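Local coordinates for protein AGR_C_4470p (Agrobacterium tumefaciens str. C58, PDB 2HQV) that is of unknown function but belongs to the ChuX/HutX haem-utilisation family, so it may bind or help to handle haem, at the interface of chains A and B. Coordinates in Å, arbitrary orientation; residue numbers count along the deposited sequence, not the author numbering. Chains: chain A/B, AGR_C_4470p.

All four contacts involve strand 94-100, of chain B in contacts 1 and 3 and of both chains in contacts 2 and 4. Contacts 1 and 3 lie about 10 Å apart between the centres of their C-alpha atoms and share A:His123; together they join the start of the chain B strand to segment 121-125 of chain A. Contact 4 shares A:Gly121 with contact 3, about 8 Å away. Contact 2 shares both Val98 copies with contact 4, about 5 Å off, and B:Glu97 with contact 3; contacts 1 and 2 are about 16 Å apart. Strand pairing and apolar packing are consistent with a dimer, though the structure alone does not show that it forms in solution.

Contact 1: the interface of chains A and B. Residues chain A 111, 123-125, 128, 157; chain B 92-94.
B:Asp93 sets its backbone carbonyl against the amide of A:Lys125, and the contact is tightest here. The hydrogen bond from A:Lys125 N to B:Asp93 O is 2.8 Å long and nearly straight, 169° at the hydrogen. It extends the antiparallel bridge between A:Ile124 and B:Ile94. Next to this bond, the selenomethionine A:Met157 crosses the aspartate side chain at about a right angle, with A:Met157 CG 3.6 Å from B:Asp93 CG, the carboxylate carbon. A bend at the end of the chain (chi3 65°) brings the methyl A:Met157 CE to 3.5 Å from B:Asp93 O, a fit for which a flexible, unbranched side chain is well suited. A:Asn128 stands with its amide plane 84° from the carboxylate. Its OD1 is modelled 2.7 Å from B:Asp93 OD1, a doubtful pairing of two acceptors; turning the amide over would offer an N-H instead. A:Lys125 CD also passes close, 3.3 Å from B:Gly92 O.

The packing is looser toward the strands and the tryptophan. A:Ile124 and B:Ile94, beta-branched and apolar as suits paired strands, lie side by side, with A:Ile124 CG1 4.0 Å from B:Ile94 CD1. A:Lys125 runs extended, its long aliphatic chain placing CG over one face of the A:Trp111 indole near the rim. Its NZ, 6.2 Å from B:Asp93 OD1, could at most attract it weakly. The indole itself touches chain B lightly, A:Trp111 CH2 lying 4.0 Å from B:Gly92 O.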
ATOM      1  N   TRP A 111      -9.577   4.503  13.034  1.00 31.62           N
ATOM      2  CA  TRP A 111      -9.063   3.327  12.348  1.00 31.91           C
ATOM      3  C   TRP A 111      -9.966   2.112  12.514  1.00 32.05           C
ATOM      4  O   TRP A 111     -10.517   1.846  13.597  1.00 29.15           O
ATOM      5  CB  TRP A 111      -7.652   2.979  12.833  1.00 33.04           C
ATOM      6  CG  TRP A 111      -6.593   3.966  12.409  1.00 35.39           C
ATOM      7  CD1 TRP A 111      -6.275   5.154  13.020  1.00 36.24           C
ATOM      8  CD2 TRP A 111      -5.711   3.846  11.284  1.00 35.02           C
ATOM      9  NE1 TRP A 111      -5.245   5.773  12.344  1.00 34.94           N
ATOM     10  CE2 TRP A 111      -4.881   4.995  11.276  1.00 35.09           C
ATOM     11  CE3 TRP A 111      -5.537   2.880  10.284  1.00 35.85           C
ATOM     12  CZ2 TRP A 111      -3.893   5.200  10.304  1.00 37.15           C
ATOM     13  CZ3 TRP A 111      -4.551   3.084   9.318  1.00 37.05           C
ATOM     14  CH2 TRP A 111      -3.742   4.237   9.337  1.00 34.54           C
ATOM     15  N   HIS A 123      -4.978  -2.561   9.128  1.00 30.52           N
ATOM     16  CA  HIS A 123      -5.698  -1.393   9.619  1.00 31.07           C
ATOM     17  C   HIS A 123      -6.056  -0.405   8.529  1.00 30.25           C
ATOM     18  O   HIS A 123      -5.189   0.026   7.765  1.00 26.96           O
ATOM     19  CB  HIS A 123      -4.829  -0.685  10.651  1.00 33.42           C
ATOM     20  CG  HIS A 123      -4.198  -1.615  11.635  1.00 34.90           C
ATOM     21  ND1 HIS A 123      -4.837  -2.034  12.780  1.00 38.41           N
ATOM     22  CD2 HIS A 123      -3.007  -2.261  11.609  1.00 36.66           C
ATOM     23  CE1 HIS A 123      -4.070  -2.901  13.418  1.00 39.68           C
ATOM     24  NE2 HIS A 123      -2.954  -3.056  12.726  1.00 38.26           N
ATOM     25  N   ILE A 124      -7.333  -0.029   8.489  1.00 28.69           N
ATOM     26  CA  ILE A 124      -7.833   0.922   7.509  1.00 28.18           C
ATOM     27  C   ILE A 124      -8.168   2.249   8.202  1.00 29.76           C
ATOM     28  O   ILE A 124      -8.881   2.262   9.214  1.00 27.45           O
ATOM     29  CB  ILE A 124      -9.086   0.352   6.819  1.00 27.92           C
ATOM     30  CG1 ILE A 124      -8.717  -0.952   6.097  1.00 26.75           C
ATOM     31  CG2 ILE A 124      -9.676   1.374   5.860  1.00 30.58           C
ATOM     32  CD1 ILE A 124      -9.869  -1.615   5.362  1.00 29.79           C
ATOM     33  N   LYS A 125      -7.658   3.361   7.672  1.00 29.00           N
ATOM     34  CA  LYS A 125      -7.942   4.659   8.281  1.00 31.96           C
ATOM     35  C   LYS A 125      -9.302   5.134   7.778  1.00 31.62           C
ATOM     36  O   LYS A 125      -9.407   6.013   6.914  1.00 30.79           O
ATOM     37  CB  LYS A 125      -6.853   5.686   7.947  1.00 33.72           C
ATOM     38  CG  LYS A 125      -6.882   6.903   8.885  1.00 37.33           C
ATOM     39  CD  LYS A 125      -5.740   7.877   8.631  1.00 40.26           C
ATOM     40  CE  LYS A 125      -5.834   9.086   9.564  1.00 44.29           C
ATOM     41  NZ  LYS A 125      -4.698  10.030   9.342  1.00 47.54           N
ATOM     42  N   ASN A 128     -10.603   8.652   7.047  1.00 34.08           N
ATOM     43  CA  ASN A 128     -10.032   9.352   5.890  1.00 35.16           C
ATOM     44  C   ASN A 128     -10.923   9.170   4.657  1.00 33.39           C
ATOM     45  O   ASN A 128     -10.724   9.823   3.635  1.00 32.45           O
ATOM     46  CB  ASN A 128      -8.647   8.799   5.542  1.00 36.03           C
ATOM     47  CG  ASN A 128      -7.517   9.501   6.280  1.00 41.16           C
ATOM     48  OD1 ASN A 128      -6.341   9.313   5.949  1.00 42.41           O
ATOM     49  ND2 ASN A 128      -7.858  10.301   7.281  1.00 38.49           N
HETATM   50  N   MSE A 157      -7.966   4.549  -1.513  1.00 26.33           N
HETATM   51  CA  MSE A 157      -7.273   4.078  -0.316  1.00 24.76           C
HETATM   52  C   MSE A 157      -6.924   2.609  -0.576  1.00 25.77           C
HETATM   53  O   MSE A 157      -5.819   2.144  -0.292  1.00 23.50           O
HETATM   54  CB  MSE A 157      -8.203   4.198   0.894  1.00 27.61           C
HETATM   55  CG  MSE A 157      -8.599   5.629   1.227  1.00 30.83           C
HETATM   56 SE   MSE A 157     -10.000   5.672   2.571  1.00 44.17          SE
HETATM   57  CE  MSE A 157      -9.037   4.905   4.053  1.00 31.87           C
TER
ATOM     58  N   GLY B  92      -0.771   6.326   4.130  1.00 28.24           N
ATOM     59  CA  GLY B  92      -1.430   7.125   5.147  1.00 30.25           C
ATOM     60  C   GLY B  92      -2.860   6.674   5.399  1.00 28.42           C
ATOM     61  O   GLY B  92      -3.439   7.003   6.431  1.00 28.14           O
ATOM     62  N   ASP B  93      -3.426   5.915   4.461  1.00 29.25           N
ATOM     63  CA  ASP B  93      -4.802   5.432   4.566  1.00 29.70           C
ATOM     64  C   ASP B  93      -4.974   3.967   4.967  1.00 30.23           C
ATOM     65  O   ASP B  93      -6.057   3.564   5.409  1.00 25.36           O
ATOM     66  CB  ASP B  93      -5.540   5.632   3.232  1.00 31.25           C
ATOM     67  CG  ASP B  93      -5.718   7.093   2.873  1.00 35.47           C
ATOM     68  OD1 ASP B  93      -6.170   7.862   3.738  1.00 34.69           O
ATOM     69  OD2 ASP B  93      -5.416   7.466   1.721  1.00 38.57           O
ATOM     70  N   ILE B  94      -3.931   3.159   4.801  1.00 30.03           N
ATOM     71  CA  ILE B  94      -4.064   1.747   5.131  1.00 28.53           C
ATOM     72  C   ILE B  94      -2.757   1.017   5.414  1.00 30.38           C
ATOM     73  O   ILE B  94      -1.712   1.331   4.838  1.00 29.35           O
ATOM     74  CB  ILE B  94      -4.783   0.996   3.973  1.00 29.73           C
ATOM     75  CG1 ILE B  94      -5.063  -0.463   4.351  1.00 28.53           C
ATOM     76  CG2 ILE B  94      -3.904   1.022   2.720  1.00 28.92           C
ATOM     77  CD1 ILE B  94      -5.871  -1.225   3.286  1.00 29.70           C
TER

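Contact 2: the interface of chains A and B. Residues chain A 97-99, 119; chain B 97-99, 119.
A:Pro119 and B:Pro119 meet across the two-fold axis, their pyrrolidine rings set at an angle, with A:Pro119 CB touching B:Pro119 CB at 3.6 Å and each CG also near the opposite CB. Beside them A:Val98 and B:Val98 point at one another tip to tip; the distance between A:Val98 CG2 and B:Val98 CG2 is 3.5 Å, tighter than usual for two methyl groups. Proline and valine suit this place because both are compact, apolar and limited in the shapes they can take, which allows identical surfaces to close on each other.

Just outside this pairing, the carbonyl of each proline reaches the partner's strand. A:Pro119 O lies 3.4 Å from B:Val98 CA and equally 3.4 Å from the ring carbon B:Pro99 CD, and the same holds with the chains exchanged. Nearer still is another carbonyl: A:Pro119 O faces B:Glu97 O at 3.2 Å, two acceptors with no hydrogen between them. The nitrogen of Pro99 has none to give either.

What positions these groups is their own geometry and backbone. In each Val98, CG1 stands anti to the backbone N (chi1 -170°), which turns CG1 and CG2 both toward the partner's valine, A:Val98 CG1 to B:Val98 CG1 being 3.8 Å. The ring closure of Pro119 restrains its backbone (phi -71°), which probably helps to fix the path of the loop. Val98 and Pro99 belong to strand 94-100, near its end, and Pro119 to the loop that connects strand 111-114 with the short strand at 121.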
ATOM      1  N   GLU A  97      -1.808  -7.550  -4.228  1.00 30.67           N
ATOM      2  CA  GLU A  97      -3.099  -8.169  -4.517  1.00 32.33           C
ATOM      3  C   GLU A  97      -3.243  -9.389  -3.625  1.00 32.79           C
ATOM      4  O   GLU A  97      -2.451 -10.325  -3.703  1.00 30.82           O
ATOM      5  CB  GLU A  97      -3.162  -8.558  -5.995  1.00 33.07           C
ATOM      6  CG  GLU A  97      -2.863  -7.383  -6.912  1.00 38.04           C
ATOM      7  CD  GLU A  97      -2.721  -7.774  -8.371  1.00 42.75           C
ATOM      8  OE1 GLU A  97      -2.431  -6.881  -9.188  1.00 44.49           O
ATOM      9  OE2 GLU A  97      -2.901  -8.965  -8.702  1.00 45.70           O
ATOM     10  N   VAL A  98      -4.261  -9.359  -2.773  1.00 32.54           N
ATOM     11  CA  VAL A  98      -4.507 -10.429  -1.822  1.00 31.78           C
ATOM     12  C   VAL A  98      -5.911 -11.004  -1.940  1.00 31.86           C
ATOM     13  O   VAL A  98      -6.900 -10.297  -1.748  1.00 29.00           O
ATOM     14  CB  VAL A  98      -4.321  -9.925  -0.368  1.00 31.17           C
ATOM     15  CG1 VAL A  98      -4.348 -11.107   0.614  1.00 31.97           C
ATOM     16  CG2 VAL A  98      -3.012  -9.137  -0.250  1.00 32.90           C
ATOM     17  N   PRO A  99      -6.014 -12.293  -2.287  1.00 31.92           N
ATOM     18  CA  PRO A  99      -7.335 -12.914  -2.403  1.00 30.97           C
ATOM     19  C   PRO A  99      -7.754 -13.380  -1.010  1.00 30.65           C
ATOM     20  O   PRO A  99      -6.918 -13.835  -0.225  1.00 28.20           O
ATOM     21  CB  PRO A  99      -7.081 -14.082  -3.343  1.00 32.77           C
ATOM     22  CG  PRO A  99      -5.696 -14.515  -2.950  1.00 34.70           C
ATOM     23  CD  PRO A  99      -4.960 -13.183  -2.811  1.00 32.46           C
ATOM     24  N   PRO A 119      -6.179 -14.002   5.021  1.00 33.06           N
ATOM     25  CA  PRO A 119      -4.849 -13.406   4.885  1.00 33.25           C
ATOM     26  C   PRO A 119      -4.941 -11.884   4.768  1.00 30.36           C
ATOM     27  O   PRO A 119      -3.936 -11.187   4.874  1.00 30.51           O
ATOM     28  CB  PRO A 119      -4.306 -14.057   3.617  1.00 30.97           C
ATOM     29  CG  PRO A 119      -5.545 -14.305   2.805  1.00 33.41           C
ATOM     30  CD  PRO A 119      -6.507 -14.834   3.852  1.00 33.06           C
TER
ATOM     31  N   GLU B  97      -1.527  -6.135   6.178  1.00 30.67           N
ATOM     32  CA  GLU B  97      -0.639  -7.169   6.703  1.00 32.33           C
ATOM     33  C   GLU B  97      -1.119  -8.509   6.176  1.00 32.79           C
ATOM     34  O   GLU B  97      -2.241  -8.930   6.448  1.00 30.82           O
ATOM     35  CB  GLU B  97      -0.663  -7.140   8.232  1.00 33.07           C
ATOM     36  CG  GLU B  97      -0.340  -5.761   8.785  1.00 38.04           C
ATOM     37  CD  GLU B  97      -0.550  -5.645  10.284  1.00 42.75           C
ATOM     38  OE1 GLU B  97      -0.352  -4.536  10.816  1.00 44.49           O
ATOM     39  OE2 GLU B  97      -0.905  -6.654  10.928  1.00 45.70           O
ATOM     40  N   VAL B  98      -0.254  -9.169   5.413  1.00 32.54           N
ATOM     41  CA  VAL B  98      -0.579 -10.443   4.797  1.00 31.78           C
ATOM     42  C   VAL B  98       0.418 -11.535   5.152  1.00 31.86           C
ATOM     43  O   VAL B  98       1.605 -11.430   4.845  1.00 29.00           O
ATOM     44  CB  VAL B  98      -0.611 -10.313   3.253  1.00 31.17           C
ATOM     45  CG1 VAL B  98      -1.184 -11.592   2.621  1.00 31.97           C
ATOM     46  CG2 VAL B  98      -1.428  -9.082   2.847  1.00 32.90           C
ATOM     47  N   PRO B  99      -0.050 -12.589   5.833  1.00 31.92           N
ATOM     48  CA  PRO B  99       0.854 -13.684   6.194  1.00 30.97           C
ATOM     49  C   PRO B  99       0.926 -14.638   5.003  1.00 30.65           C
ATOM     50  O   PRO B  99      -0.073 -14.856   4.315  1.00 28.20           O
ATOM     51  CB  PRO B  99       0.160 -14.316   7.391  1.00 32.77           C
ATOM     52  CG  PRO B  99      -1.293 -14.164   7.038  1.00 34.70           C
ATOM     53  CD  PRO B  99      -1.355 -12.734   6.505  1.00 32.46           C
ATOM     54  N   PRO B 119      -1.145 -16.049  -0.738  1.00 33.06           N
ATOM     55  CA  PRO B 119      -2.051 -14.905  -0.850  1.00 33.25           C
ATOM     56  C   PRO B 119      -1.274 -13.619  -1.133  1.00 30.36           C
ATOM     57  O   PRO B 119      -1.860 -12.599  -1.483  1.00 30.51           O
ATOM     58  CB  PRO B 119      -2.746 -14.881   0.507  1.00 30.97           C
ATOM     59  CG  PRO B 119      -1.703 -15.437   1.434  1.00 33.41           C
ATOM     60  CD  PRO B 119      -1.153 -16.599   0.628  1.00 33.06           C
TER

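Contact 3: the interface of chains A and B. Residues chain A 115, 121-123; chain B 95, 97.
B:Glu97 lays its carboxylate across the A:His123 ring, the two planes 73° apart, at a strand-to-strand junction between the chains of this ChuX/HutX family protein. From CG onward the glutamate is extended (chi2 172°), which carries OE1 to the CD2 and NE2 side of the ring. B:Glu97 OE1 is 3.6 Å from both A:His123 CD2 and A:His123 NE2, a near approach and not a bond. The other oxygen, B:Glu97 OE2, comes 4.0 Å from A:His115 CE1, where ring and carboxylate are turned less steeply. A long acidic chain suits this place, since its two oxygens can face two histidines.

B:Val95 lies alongside the A:His123 ring and points the same way, with B:Val95 CB 4.1 Å from A:His123 CD2; a beta-branched residue is at home in such a strand.

Two antiparallel bridges hold the side chains in register. A:His123 N bonds to B:Val95 O at 2.8 Å, and B:Val95 N to A:His123 O at 2.8 Å. B:Glu97 N gives a bond of 2.7 Å to A:Gly121 O; the return bond is weak.

Between the bridges A:Gly122 adopts a phi of 132°, a value easy for glycine, and its bare CA lies alongside the outer part of the B:Glu97 chain, 4.0 Å from B:Glu97 CD.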
ATOM      1  N   HIS A 115      -9.123  -8.067  11.375  1.00 45.73           N
ATOM      2  CA  HIS A 115      -8.395  -9.296  11.658  1.00 48.82           C
ATOM      3  C   HIS A 115      -9.393 -10.444  11.784  1.00 50.33           C
ATOM      4  O   HIS A 115     -10.399 -10.336  12.488  1.00 49.22           O
ATOM      5  CB  HIS A 115      -7.594  -9.163  12.957  1.00 51.82           C
ATOM      6  CG  HIS A 115      -6.517  -8.123  12.906  1.00 55.33           C
ATOM      7  ND1 HIS A 115      -5.444  -8.203  12.043  1.00 56.60           N
ATOM      8  CD2 HIS A 115      -6.343  -6.983  13.617  1.00 57.07           C
ATOM      9  CE1 HIS A 115      -4.654  -7.158  12.226  1.00 56.44           C
ATOM     10  NE2 HIS A 115      -5.178  -6.403  13.176  1.00 56.93           N
ATOM     11  N   GLY A 121      -5.521  -8.662   6.325  1.00 28.35           N
ATOM     12  CA  GLY A 121      -5.592  -8.104   7.661  1.00 30.39           C
ATOM     13  C   GLY A 121      -4.848  -6.787   7.771  1.00 31.39           C
ATOM     14  O   GLY A 121      -4.161  -6.365   6.840  1.00 30.38           O
ATOM     15  N   GLY A 122      -4.981  -6.133   8.915  1.00 32.52           N
ATOM     16  CA  GLY A 122      -4.304  -4.869   9.102  1.00 30.92           C
ATOM     17  C   GLY A 122      -5.175  -3.768   9.654  1.00 31.92           C
ATOM     18  O   GLY A 122      -6.028  -4.003  10.517  1.00 27.72           O
ATOM     19  N   HIS A 123      -4.978  -2.561   9.128  1.00 30.52           N
ATOM     20  CA  HIS A 123      -5.698  -1.393   9.619  1.00 31.07           C
ATOM     21  C   HIS A 123      -6.056  -0.405   8.529  1.00 30.25           C
ATOM     22  O   HIS A 123      -5.189   0.026   7.765  1.00 26.96           O
ATOM     23  CB  HIS A 123      -4.829  -0.685  10.651  1.00 33.42           C
ATOM     24  CG  HIS A 123      -4.198  -1.615  11.635  1.00 34.90           C
ATOM     25  ND1 HIS A 123      -4.837  -2.034  12.780  1.00 38.41           N
ATOM     26  CD2 HIS A 123      -3.007  -2.261  11.609  1.00 36.66           C
ATOM     27  CE1 HIS A 123      -4.070  -2.901  13.418  1.00 39.68           C
ATOM     28  NE2 HIS A 123      -2.954  -3.056  12.726  1.00 38.26           N
TER
ATOM     29  N   VAL B  95      -2.839   0.044   6.318  1.00 27.69           N
ATOM     30  CA  VAL B  95      -1.716  -0.816   6.661  1.00 29.35           C
ATOM     31  C   VAL B  95      -2.233  -2.225   6.343  1.00 30.24           C
ATOM     32  O   VAL B  95      -3.130  -2.735   7.018  1.00 26.98           O
ATOM     33  CB  VAL B  95      -1.349  -0.766   8.163  1.00 31.92           C
ATOM     34  CG1 VAL B  95      -0.215  -1.751   8.437  1.00 30.65           C
ATOM     35  CG2 VAL B  95      -0.927   0.647   8.564  1.00 34.91           C
ATOM     36  N   GLU B  97      -1.527  -6.135   6.178  1.00 30.67           N
ATOM     37  CA  GLU B  97      -0.639  -7.169   6.703  1.00 32.33           C
ATOM     38  C   GLU B  97      -1.119  -8.509   6.176  1.00 32.79           C
ATOM     39  O   GLU B  97      -2.241  -8.930   6.448  1.00 30.82           O
ATOM     40  CB  GLU B  97      -0.663  -7.140   8.232  1.00 33.07           C
ATOM     41  CG  GLU B  97      -0.340  -5.761   8.785  1.00 38.04           C
ATOM     42  CD  GLU B  97      -0.550  -5.645  10.284  1.00 42.75           C
ATOM     43  OE1 GLU B  97      -0.352  -4.536  10.816  1.00 44.49           O
ATOM     44  OE2 GLU B  97      -0.905  -6.654  10.928  1.00 45.70           O
TER

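Contact 4: the interface of chains A and B. Residues chain A 87, 89, 96, 98, 121; chain B 87, 89, 96, 98, 121.
A:Leu96 and B:Leu96 lie in extended strands (phi -103°), and both side chains point toward the two-fold axis. There they cross obliquely, and A:Leu96 CD2 meets B:Leu96 CD2 at 3.4 Å, tighter than usual for two methyls. Each CG is anti to its backbone N and beside the carbonyl carbon (chi1 -176°); with chi2 at 58°, CD2 goes to the twin leucine and CD1 to the partner's Gly121 O. Leucine suits the place because its two methyls can serve different neighbours.

CD2 enters between its twin and the partner's valine: A:Val89 CG2 is 3.7 Å from B:Leu96 CD2, the two side chains sliding past each other in opposite directions. The other branch meets the backbone, B:Leu96 CD1 lying 3.5 Å from A:Gly121 O, where glycine adds no side chain to obstruct it. More loosely, A:Val89 CG1 touches B:Val89 CG1 at 4.1 Å. The selenomethionine A:Met87 passes antiparallel to B:Leu96, with A:Met87 CG 4.1 Å from B:Leu96 CD2. The Val98 pair closes the patch, its CG2 methyls also nearing the leucine tips.

Met87 and Val89 come from strand 85-90, and Leu96 and Val98 from strand 94-100; the two form a hairpin in each chain, and its apolar face packs against the same face of the partner.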
HETATM    1  N   MSE A  87      -8.406  -8.098  -2.725  1.00 26.08           N
HETATM    2  CA  MSE A  87      -8.057  -6.833  -2.101  1.00 27.99           C
HETATM    3  C   MSE A  87      -6.809  -6.280  -2.776  1.00 27.97           C
HETATM    4  O   MSE A  87      -5.823  -6.995  -2.948  1.00 26.95           O
HETATM    5  CB  MSE A  87      -7.797  -7.039  -0.603  1.00 28.41           C
HETATM    6  CG  MSE A  87      -6.869  -5.998   0.009  1.00 32.64           C
HETATM    7 SE   MSE A  87      -7.613  -4.212   0.313  1.00 34.01          SE
HETATM    8  CE  MSE A  87      -8.475  -3.832  -1.310  1.00 40.71           C
ATOM      9  N   VAL A  89      -4.041  -2.911  -2.901  1.00 27.77           N
ATOM     10  CA  VAL A  89      -3.501  -1.664  -2.382  1.00 28.37           C
ATOM     11  C   VAL A  89      -2.368  -1.359  -3.344  1.00 29.07           C
ATOM     12  O   VAL A  89      -1.593  -2.254  -3.686  1.00 28.31           O
ATOM     13  CB  VAL A  89      -2.931  -1.821  -0.954  1.00 26.89           C
ATOM     14  CG1 VAL A  89      -2.098  -0.586  -0.580  1.00 27.52           C
ATOM     15  CG2 VAL A  89      -4.076  -1.986   0.051  1.00 28.58           C
ATOM     16  N   LEU A  96      -0.105  -4.581  -4.235  1.00 29.59           N
ATOM     17  CA  LEU A  96      -0.295  -5.814  -3.484  1.00 31.00           C
ATOM     18  C   LEU A  96      -1.712  -6.328  -3.716  1.00 32.33           C
ATOM     19  O   LEU A  96      -2.697  -5.630  -3.452  1.00 32.46           O
ATOM     20  CB  LEU A  96      -0.037  -5.561  -1.993  1.00 31.39           C
ATOM     21  CG  LEU A  96      -0.090  -6.726  -1.003  1.00 33.66           C
ATOM     22  CD1 LEU A  96       0.909  -7.809  -1.394  1.00 32.16           C
ATOM     23  CD2 LEU A  96       0.208  -6.204   0.396  1.00 32.10           C
ATOM     24  N   VAL A  98      -4.261  -9.359  -2.773  1.00 32.54           N
ATOM     25  CA  VAL A  98      -4.507 -10.429  -1.822  1.00 31.78           C
ATOM     26  C   VAL A  98      -5.911 -11.004  -1.940  1.00 31.86           C
ATOM     27  O   VAL A  98      -6.900 -10.297  -1.748  1.00 29.00           O
ATOM     28  CB  VAL A  98      -4.321  -9.925  -0.368  1.00 31.17           C
ATOM     29  CG1 VAL A  98      -4.348 -11.107   0.614  1.00 31.97           C
ATOM     30  CG2 VAL A  98      -3.012  -9.137  -0.250  1.00 32.90           C
ATOM     31  N   GLY A 121      -5.521  -8.662   6.325  1.00 28.35           N
ATOM     32  CA  GLY A 121      -5.592  -8.104   7.661  1.00 30.39           C
ATOM     33  C   GLY A 121      -4.848  -6.787   7.771  1.00 31.39           C
ATOM     34  O   GLY A 121      -4.161  -6.365   6.840  1.00 30.38           O
TER
HETATM   35  N   MSE B  87       4.001  -9.977   5.301  1.00 26.08           N
HETATM   36  CA  MSE B  87       4.221  -8.907   4.345  1.00 27.99           C
HETATM   37  C   MSE B  87       3.404  -7.694   4.768  1.00 27.97           C
HETATM   38  O   MSE B  87       2.215  -7.812   5.059  1.00 26.95           O
HETATM   39  CB  MSE B  87       3.801  -9.360   2.940  1.00 28.41           C
HETATM   40  CG  MSE B  87       3.405  -8.216   2.017  1.00 32.64           C
HETATM   41 SE   MSE B  87       4.855  -7.109   1.301  1.00 34.01          SE
HETATM   42  CE  MSE B  87       5.897  -6.746   2.818  1.00 40.71           C
ATOM     43  N   VAL B  89       2.469  -3.539   3.821  1.00 27.77           N
ATOM     44  CA  VAL B  89       2.518  -2.370   2.957  1.00 28.37           C
ATOM     45  C   VAL B  89       1.709  -1.345   3.730  1.00 29.07           C
ATOM     46  O   VAL B  89       0.638  -1.667   4.245  1.00 28.31           O
ATOM     47  CB  VAL B  89       1.848  -2.623   1.587  1.00 26.89           C
ATOM     48  CG1 VAL B  89       1.640  -1.294   0.848  1.00 27.52           C
ATOM     49  CG2 VAL B  89       2.728  -3.546   0.737  1.00 28.58           C
ATOM     50  N   LEU B  96      -1.702  -2.834   5.292  1.00 29.59           N
ATOM     51  CA  LEU B  96      -2.138  -4.169   4.906  1.00 31.00           C
ATOM     52  C   LEU B  96      -1.093  -5.186   5.357  1.00 32.33           C
ATOM     53  O   LEU B  96       0.081  -5.104   4.982  1.00 32.46           O
ATOM     54  CB  LEU B  96      -2.349  -4.230   3.388  1.00 31.39           C
ATOM     55  CG  LEU B  96      -2.892  -5.509   2.747  1.00 33.66           C
ATOM     56  CD1 LEU B  96      -4.244  -5.878   3.345  1.00 32.16           C
ATOM     57  CD2 LEU B  96      -3.011  -5.298   1.243  1.00 32.10           C
ATOM     58  N   VAL B  98      -0.254  -9.169   5.413  1.00 32.54           N
ATOM     59  CA  VAL B  98      -0.579 -10.443   4.797  1.00 31.78           C
ATOM     60  C   VAL B  98       0.418 -11.535   5.152  1.00 31.86           C
ATOM     61  O   VAL B  98       1.605 -11.430   4.845  1.00 29.00           O
ATOM     62  CB  VAL B  98      -0.611 -10.313   3.253  1.00 31.17           C
ATOM     63  CG1 VAL B  98      -1.184 -11.592   2.621  1.00 31.97           C
ATOM     64  CG2 VAL B  98      -1.428  -9.082   2.847  1.00 32.90           C
ATOM     65  N   GLY B 121       0.597 -11.546  -3.445  1.00 28.35           N
ATOM     66  CA  GLY B 121       0.826 -11.455  -4.873  1.00 30.39           C
ATOM     67  C   GLY B 121       0.751 -10.025  -5.375  1.00 31.39           C
ATOM     68  O   GLY B 121       0.390  -9.109  -4.634  1.00 30.38           O
TER